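Local coordinates for clavulanic acid biosynthesis oligopeptide binding protein 2 (Streptomyces clavuligerus, PDB 2WOL) that probably binds peptides as an extracellular solute-binding protein connected with the biosynthesis of the beta-lactamase inhibitor clavulanic acid, at residues T451-D456 against Y461-P466; R471-K474 against G478-N481; L485-V490 against M518-L523. One frame throughout, in Å; residues are numbered along the deposited sequence.

Contact 1 (T451-D456 against Y461-P466); sequences TDWGAD and YGFLAP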
# COMPACT_ATOMS: atom_id res chain seq x y z
N THR A 451 -14.26 3.58 3.99
CA THR A 451 -12.93 3.00 4.10
C THR A 451 -11.87 3.79 3.35
O THR A 451 -12.18 4.76 2.66
CB THR A 451 -12.93 1.49 3.70
OG1 THR A 451 -11.74 0.87 4.21
CG2 THR A 451 -13.00 1.31 2.19
N ASP A 452 -10.62 3.38 3.52
CA ASP A 452 -9.53 3.87 2.69
C ASP A 452 -8.72 2.68 2.20
O ASP A 452 -8.78 1.60 2.79
CB ASP A 452 -8.67 4.91 3.42
CG ASP A 452 -7.83 4.32 4.55
OD1 ASP A 452 -8.21 3.29 5.14
OD2 ASP A 452 -6.78 4.93 4.85
N TRP A 453 -8.00 2.87 1.10
CA TRP A 453 -7.32 1.78 0.42
C TRP A 453 -6.06 2.28 -0.26
O TRP A 453 -6.06 3.35 -0.87
CB TRP A 453 -8.25 1.16 -0.63
CG TRP A 453 -7.55 0.32 -1.66
CD1 TRP A 453 -7.30 0.66 -2.96
CD2 TRP A 453 -7.00 -0.99 -1.47
NE1 TRP A 453 -6.63 -0.36 -3.59
CE2 TRP A 453 -6.44 -1.38 -2.71
CE3 TRP A 453 -6.92 -1.87 -0.39
CZ2 TRP A 453 -5.81 -2.62 -2.89
CZ3 TRP A 453 -6.31 -3.11 -0.57
CH2 TRP A 453 -5.75 -3.46 -1.81
N GLY A 454 -4.98 1.51 -0.13
CA GLY A 454 -3.77 1.72 -0.90
C GLY A 454 -3.35 0.40 -1.53
O GLY A 454 -3.44 -0.66 -0.90
N ALA A 455 -2.89 0.46 -2.77
CA ALA A 455 -2.43 -0.73 -3.48
C ALA A 455 -1.21 -1.35 -2.80
O ALA A 455 -0.39 -0.64 -2.22
CB ALA A 455 -2.11 -0.38 -4.91
N ASP A 456 -1.10 -2.67 -2.90
CA ASP A 456 0.07 -3.38 -2.38
C ASP A 456 1.26 -3.32 -3.34
O ASP A 456 2.39 -3.66 -2.97
CB ASP A 456 -0.29 -4.83 -2.05
CG ASP A 456 -1.25 -4.93 -0.87
OD1 ASP A 456 -1.27 -4.01 -0.03
OD2 ASP A 456 -1.97 -5.94 -0.78
N TYR A 461 -3.62 -3.09 -11.68
CA TYR A 461 -4.08 -4.34 -11.10
C TYR A 461 -4.01 -4.29 -9.58
O TYR A 461 -4.99 -4.58 -8.90
CB TYR A 461 -3.29 -5.56 -11.61
CG TYR A 461 -3.88 -6.84 -11.04
CD1 TYR A 461 -4.91 -7.50 -11.69
CD2 TYR A 461 -3.43 -7.35 -9.82
CE1 TYR A 461 -5.48 -8.65 -11.16
CE2 TYR A 461 -3.99 -8.50 -9.28
CZ TYR A 461 -5.02 -9.15 -9.95
OH TYR A 461 -5.57 -10.28 -9.42
N GLY A 462 -2.85 -3.91 -9.05
CA GLY A 462 -2.66 -3.80 -7.61
C GLY A 462 -3.68 -2.88 -6.96
O GLY A 462 -4.19 -3.16 -5.88
N PHE A 463 -3.97 -1.77 -7.63
CA PHE A 463 -4.90 -0.79 -7.08
C PHE A 463 -6.37 -1.21 -7.18
O PHE A 463 -7.11 -1.13 -6.20
CB PHE A 463 -4.70 0.59 -7.70
CG PHE A 463 -5.55 1.65 -7.07
CD1 PHE A 463 -5.12 2.30 -5.92
CD2 PHE A 463 -6.81 1.95 -7.58
CE1 PHE A 463 -5.91 3.25 -5.30
CE2 PHE A 463 -7.62 2.90 -6.96
CZ PHE A 463 -7.17 3.55 -5.83
N LEU A 464 -6.78 -1.63 -8.37
CA LEU A 464 -8.21 -1.78 -8.64
C LEU A 464 -8.77 -3.20 -8.49
O LEU A 464 -9.90 -3.36 -8.05
CB LEU A 464 -8.57 -1.20 -10.02
CG LEU A 464 -10.06 -0.95 -10.31
CD1 LEU A 464 -10.72 -0.15 -9.19
CD2 LEU A 464 -10.25 -0.26 -11.65
N ALA A 465 -7.99 -4.22 -8.84
CA ALA A 465 -8.51 -5.59 -8.79
C ALA A 465 -9.03 -6.02 -7.41
O ALA A 465 -10.10 -6.61 -7.33
CB ALA A 465 -7.50 -6.59 -9.33
N PRO A 466 -8.28 -5.74 -6.32
CA PRO A 466 -8.82 -6.13 -5.01
C PRO A 466 -10.15 -5.45 -4.66
O PRO A 466 -10.91 -5.97 -3.86
CB PRO A 466 -7.72 -5.68 -4.04
CG PRO A 466 -6.48 -5.68 -4.88
CD PRO A 466 -6.95 -5.13 -6.19
O HOH W 1 -2.87 -4.53 -4.12
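Gly-462, in the helix, meets the chain running out of the strand in two ways. Its carbonyl oxygen lies at the edge of the Trp-453 indole, close to the ring plane and 3.4 Å from Trp-453 CZ2. The same oxygen takes a hydrogen bond from a water, 2.6 Å from Gly-462 O, and that water accepts from Asp-456 N, so the turn after the strand is bridged to the helix. Ala-455 CB rests against the helix backbone here, 3.6 Å from Gly-462 C.

Phe-463 comes next and carries most of the contact. Its carbonyl oxygen receives the indole N-H, Trp-453 NE1 to Phe-463 O being 2.8 Å; the bond arrives in the carbonyl plane on a lone pair but is bent, 132° at the hydrogen, partly because the oxygen is tilted out of the indole plane. With CG anti to the backbone N (chi1 -175°), the phenyl ring runs past the indole in the opposite direction and offers it one face. The two form an edge-to-face pair, planes at 61°, with Trp-453 CD1 over the rim of the phenyl face. Ala-455 CB touches the phenylalanine at CB.

One turn on, at a kink where its ring nitrogen can donate no helix bond, Pro-466 crosses the far end of the indole at about a right angle, with CG 3.7 Å from Trp-453 CZ2.

This is a strand-to-helix connection of a family 5 solute-binding protein, the helix folding back on the end of its own strand. In the mixed sheet, strand 448-453 pairs with strand 303-309, whose Leu-304 also packs on Phe-463, while helix 460-468 leans through Tyr-461 and Leu-464 on helices 488-499 and 503-520.

Contact 2 (R471-K474 against G478-N481); sequences RQIK and GNWN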
# COMPACT_ATOMS: atom_id res chain seq x y z
N ARG A 471 -13.30 -12.38 -8.56
CA ARG A 471 -12.45 -13.47 -8.07
C ARG A 471 -11.70 -13.09 -6.79
O ARG A 471 -11.09 -13.95 -6.15
CB ARG A 471 -11.46 -13.90 -9.16
CG ARG A 471 -12.06 -14.68 -10.34
CD ARG A 471 -12.66 -13.79 -11.44
NE ARG A 471 -11.76 -12.72 -11.88
CZ ARG A 471 -10.98 -12.77 -12.96
NH1 ARG A 471 -10.96 -13.84 -13.75
NH2 ARG A 471 -10.21 -11.73 -13.26
N GLN A 472 -11.75 -11.81 -6.43
CA GLN A 472 -11.00 -11.29 -5.27
C GLN A 472 -11.86 -11.04 -4.03
O GLN A 472 -11.40 -10.42 -3.06
CB GLN A 472 -10.23 -10.01 -5.65
CG GLN A 472 -9.15 -10.21 -6.71
CD GLN A 472 -8.18 -11.32 -6.35
OE1 GLN A 472 -7.82 -11.50 -5.18
NE2 GLN A 472 -7.77 -12.08 -7.35
N ILE A 473 -13.10 -11.52 -4.05
CA ILE A 473 -13.96 -11.45 -2.86
C ILE A 473 -13.45 -12.46 -1.83
O ILE A 473 -13.34 -13.65 -2.12
CB ILE A 473 -15.44 -11.74 -3.20
CG1 ILE A 473 -15.96 -10.71 -4.22
CG2 ILE A 473 -16.30 -11.72 -1.93
CD1 ILE A 473 -17.23 -11.15 -4.95
N LYS A 474 -13.10 -11.96 -0.65
CA LYS A 474 -12.60 -12.82 0.42
C LYS A 474 -13.72 -13.11 1.41
O LYS A 474 -14.05 -12.28 2.26
CB LYS A 474 -11.40 -12.19 1.13
CG LYS A 474 -10.34 -11.59 0.21
CD LYS A 474 -9.68 -12.65 -0.68
CE LYS A 474 -8.68 -12.01 -1.64
NZ LYS A 474 -7.51 -11.43 -0.93
N GLY A 478 -10.87 -10.05 5.49
CA GLY A 478 -9.81 -9.39 4.75
C GLY A 478 -10.25 -9.02 3.35
O GLY A 478 -9.42 -8.84 2.45
N ASN A 479 -11.56 -8.90 3.17
CA ASN A 479 -12.15 -8.58 1.87
C ASN A 479 -12.01 -7.10 1.54
O ASN A 479 -12.25 -6.24 2.39
CB ASN A 479 -13.63 -8.98 1.84
CG ASN A 479 -14.29 -8.71 0.50
OD1 ASN A 479 -13.73 -9.02 -0.56
ND2 ASN A 479 -15.50 -8.15 0.53
N TRP A 480 -11.63 -6.81 0.30
CA TRP A 480 -11.52 -5.44 -0.18
C TRP A 480 -12.49 -5.11 -1.31
O TRP A 480 -12.62 -3.95 -1.72
CB TRP A 480 -10.08 -5.13 -0.56
CG TRP A 480 -9.27 -4.80 0.64
CD1 TRP A 480 -8.40 -5.62 1.29
CD2 TRP A 480 -9.31 -3.58 1.37
NE1 TRP A 480 -7.87 -4.97 2.38
CE2 TRP A 480 -8.40 -3.71 2.45
CE3 TRP A 480 -10.00 -2.37 1.21
CZ2 TRP A 480 -8.17 -2.68 3.37
CZ3 TRP A 480 -9.77 -1.35 2.12
CH2 TRP A 480 -8.87 -1.51 3.19
N ASN A 481 -13.15 -6.13 -1.83
CA ASN A 481 -14.23 -5.95 -2.79
C ASN A 481 -15.53 -5.86 -1.98
O ASN A 481 -16.30 -6.82 -1.89
CB ASN A 481 -14.26 -7.10 -3.80
CG ASN A 481 -15.28 -6.89 -4.91
OD1 ASN A 481 -16.21 -6.09 -4.78
ND2 ASN A 481 -15.12 -7.63 -6.01
O HOH W 2 -10.49 -8.08 -2.15
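Asn-479 and Lys-474 supply the direct hydrogen bond of this contact: the backbone N-H of Lys-474 points almost straight, at 164°, to the side-chain oxygen of Asn-479, with Lys-474 N 3.0 Å from Asn-479 OD1. The donor stands well above the amide plane. A chi1 of -178° extends the asparagine away from its own N, across to the other segment, and the amide also folds round its own chain. There Asn-479 ND2 gives a 2.9 Å bond to Asn-481 O, and OD1 takes a second, weak bond from Asn-481 N, which closes an Asx turn. The two ends of the amide are thus both engaged, which fixes its rotation.

A water makes the second polar link. It donates to Gln-472 O at 2.7 Å and accepts from Trp-480 N at 3.0 Å, joining the two backbones.

The remaining contacts are van der Waals ones. Ile-473 CG1 lies 3.7 Å from Asn-481 ND2, while Asn-481 OD1 accepts from Leu-485 N; Ile-473 CG2 runs beside the Asn-479 side chain. Lys-474 lays CB and CG over the backbone of Gly-478 and Asn-479 before its chain bends away to a bound glycerol, probably from the crystallisation liquor.

Both segments belong to the irregular connection between helices 460-468 and 488-499. Arg-471 forms a salt bridge to Asp-495 on the second of these helices, and Trp-480 packs its ring against Trp-453 at the end of strand 448-453.

Contact 3 (L485-V490 against M518-L523); sequences LDDPEV and MEHAVL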
# COMPACT_ATOMS: atom_id res chain seq x y z
N LEU A 485 -18.70 -6.94 -6.11
CA LEU A 485 -18.93 -6.84 -7.54
C LEU A 485 -18.34 -8.06 -8.21
O LEU A 485 -17.18 -8.41 -7.99
CB LEU A 485 -18.30 -5.56 -8.10
CG LEU A 485 -18.69 -5.20 -9.54
CD1 LEU A 485 -20.15 -4.77 -9.62
CD2 LEU A 485 -17.79 -4.10 -10.10
N ASP A 486 -19.17 -8.72 -9.02
CA ASP A 486 -18.73 -9.88 -9.79
C ASP A 486 -19.31 -9.79 -11.19
O ASP A 486 -20.16 -10.59 -11.60
CB ASP A 486 -19.17 -11.17 -9.08
CG ASP A 486 -18.48 -12.41 -9.63
OD1 ASP A 486 -17.54 -12.29 -10.44
OD2 ASP A 486 -18.90 -13.52 -9.23
N ASP A 487 -18.85 -8.77 -11.92
CA ASP A 487 -19.26 -8.51 -13.29
C ASP A 487 -18.31 -9.26 -14.22
O ASP A 487 -17.12 -8.95 -14.27
CB ASP A 487 -19.22 -7.00 -13.55
CG ASP A 487 -19.66 -6.61 -14.95
OD1 ASP A 487 -19.81 -7.49 -15.83
OD2 ASP A 487 -19.85 -5.40 -15.19
N PRO A 488 -18.83 -10.27 -14.96
CA PRO A 488 -18.02 -11.05 -15.90
C PRO A 488 -17.25 -10.18 -16.89
O PRO A 488 -16.13 -10.51 -17.26
CB PRO A 488 -19.07 -11.89 -16.65
CG PRO A 488 -20.20 -12.01 -15.71
CD PRO A 488 -20.23 -10.73 -14.92
N GLU A 489 -17.85 -9.06 -17.31
CA GLU A 489 -17.22 -8.16 -18.27
C GLU A 489 -16.04 -7.41 -17.66
O GLU A 489 -15.00 -7.24 -18.30
CB GLU A 489 -18.25 -7.20 -18.88
CG GLU A 489 -19.27 -7.89 -19.79
CD GLU A 489 -20.21 -6.91 -20.48
OE1 GLU A 489 -21.09 -6.33 -19.80
OE2 GLU A 489 -20.07 -6.72 -21.71
N VAL A 490 -16.19 -6.99 -16.40
CA VAL A 490 -15.08 -6.39 -15.65
C VAL A 490 -13.96 -7.41 -15.46
O VAL A 490 -12.79 -7.12 -15.74
CB VAL A 490 -15.54 -5.82 -14.27
CG1 VAL A 490 -14.34 -5.50 -13.38
CG2 VAL A 490 -16.39 -4.58 -14.47
N MET A 518 -17.55 2.62 -12.38
CA MET A 518 -18.29 3.83 -12.04
C MET A 518 -19.73 3.79 -12.56
O MET A 518 -20.63 4.31 -11.91
CB MET A 518 -17.54 5.09 -12.48
CG MET A 518 -16.29 5.38 -11.63
SD MET A 518 -16.53 5.32 -9.83
CE MET A 518 -17.69 6.66 -9.59
N GLU A 519 -19.94 3.14 -13.71
CA GLU A 519 -21.31 2.91 -14.20
C GLU A 519 -22.14 2.11 -13.19
O GLU A 519 -23.32 2.39 -12.99
CB GLU A 519 -21.30 2.21 -15.57
CG GLU A 519 -20.84 3.10 -16.71
CD GLU A 519 -20.56 2.33 -18.00
OE1 GLU A 519 -20.74 1.09 -18.02
OE2 GLU A 519 -20.16 2.98 -18.99
N HIS A 520 -21.51 1.12 -12.55
CA HIS A 520 -22.17 0.34 -11.49
C HIS A 520 -22.52 1.19 -10.27
O HIS A 520 -23.44 0.85 -9.52
CB HIS A 520 -21.29 -0.83 -11.05
CG HIS A 520 -21.33 -2.00 -11.98
ND1 HIS A 520 -22.42 -2.84 -12.07
CD2 HIS A 520 -20.41 -2.49 -12.84
CE1 HIS A 520 -22.17 -3.79 -12.96
NE2 HIS A 520 -20.96 -3.60 -13.44
N ALA A 521 -21.76 2.26 -10.06
CA ALA A 521 -21.98 3.22 -8.96
C ALA A 521 -21.82 2.62 -7.55
O ALA A 521 -22.31 3.18 -6.57
CB ALA A 521 -23.34 3.93 -9.12
N VAL A 522 -21.12 1.50 -7.46
CA VAL A 522 -20.90 0.83 -6.17
C VAL A 522 -19.81 1.49 -5.32
O VAL A 522 -19.77 1.29 -4.11
CB VAL A 522 -20.60 -0.68 -6.33
CG1 VAL A 522 -21.86 -1.43 -6.79
CG2 VAL A 522 -19.45 -0.92 -7.30
N LEU A 523 -18.94 2.28 -5.95
CA LEU A 523 -17.89 3.01 -5.23
C LEU A 523 -18.04 4.51 -5.43
O LEU A 523 -18.09 4.98 -6.57
CB LEU A 523 -16.50 2.55 -5.67
CG LEU A 523 -16.15 1.06 -5.53
CD1 LEU A 523 -14.73 0.80 -6.01
CD2 LEU A 523 -16.33 0.58 -4.10
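His-520 and Leu-485 face each other where two chain segments pass without pairing; even the nearest alpha carbons, those of Leu-485 and Val-522, are 8.0 Å apart, so side chains do the bridging. Residues 485-487 are extended and lead into the helix that begins at Pro-488. On the other side a helix runs out near His-520, and Ala-521, with positive phi, turns the chain toward the strand starting at Leu-523.

Asp-487 joins these two helix ends. It occupies the N-cap position, and its OD1 accepts the backbone N-H of Glu-489, a capping bond with Glu-489 N 2.9 Å from Asp-487 OD1. Its other oxygen goes across: His-520 NE2 donates to Asp-487 OD2 at 2.7 Å, nearly straight at 170°. One carboxylate therefore caps helix 488-499 and ties it to the C-terminal part of helix 503-520.

The His–carboxylate bond leaves the imidazole in its own plane, whereas it reaches OD2 on the anti side and somewhat out of the carboxylate plane. The two flat groups stand almost perpendicular, 84° apart. A charged carboxylate this close would be expected to favour protonation of the imidazole, although the N-terminal end of the helix next to Asp-487 may temper that.

Leu-485 covers one face of the same ring. Its chi1 (-169°) brings CG beside the carbonyl carbon, and chi1 and chi2 together set CD1 over the middle of the imidazole in a CH-pi contact, with Leu-485 CD1 3.8 Å from His-520 CG. Leu-485 CD2 only grazes the rim, 4.1 Å from His-520 CD2. The backbone N of Leu-485 is hydrogen-bonded to Asn-481 OD1.

In the fold
From the N terminus, contact 1 closes first, a short loop of four residues folding helix 460-468 back on the end of strand 448-453. Contact 2 then closes a still tighter loop in the connection that follows this helix. Contact 3 spans a longer excursion, the helix pair 488-499 and 503-520, and brings its beginning and end together before strand 523-534. The three follow in series; none nests in or crosses another. Contacts 1 and 2 touch through Trp-453 and Trp-480, and contacts 2 and 3 meet lightly where Ile-473 approaches Leu-485. Together they join the mixed sheet that holds strands 448-453 and 523-534 to the three helices between those strands.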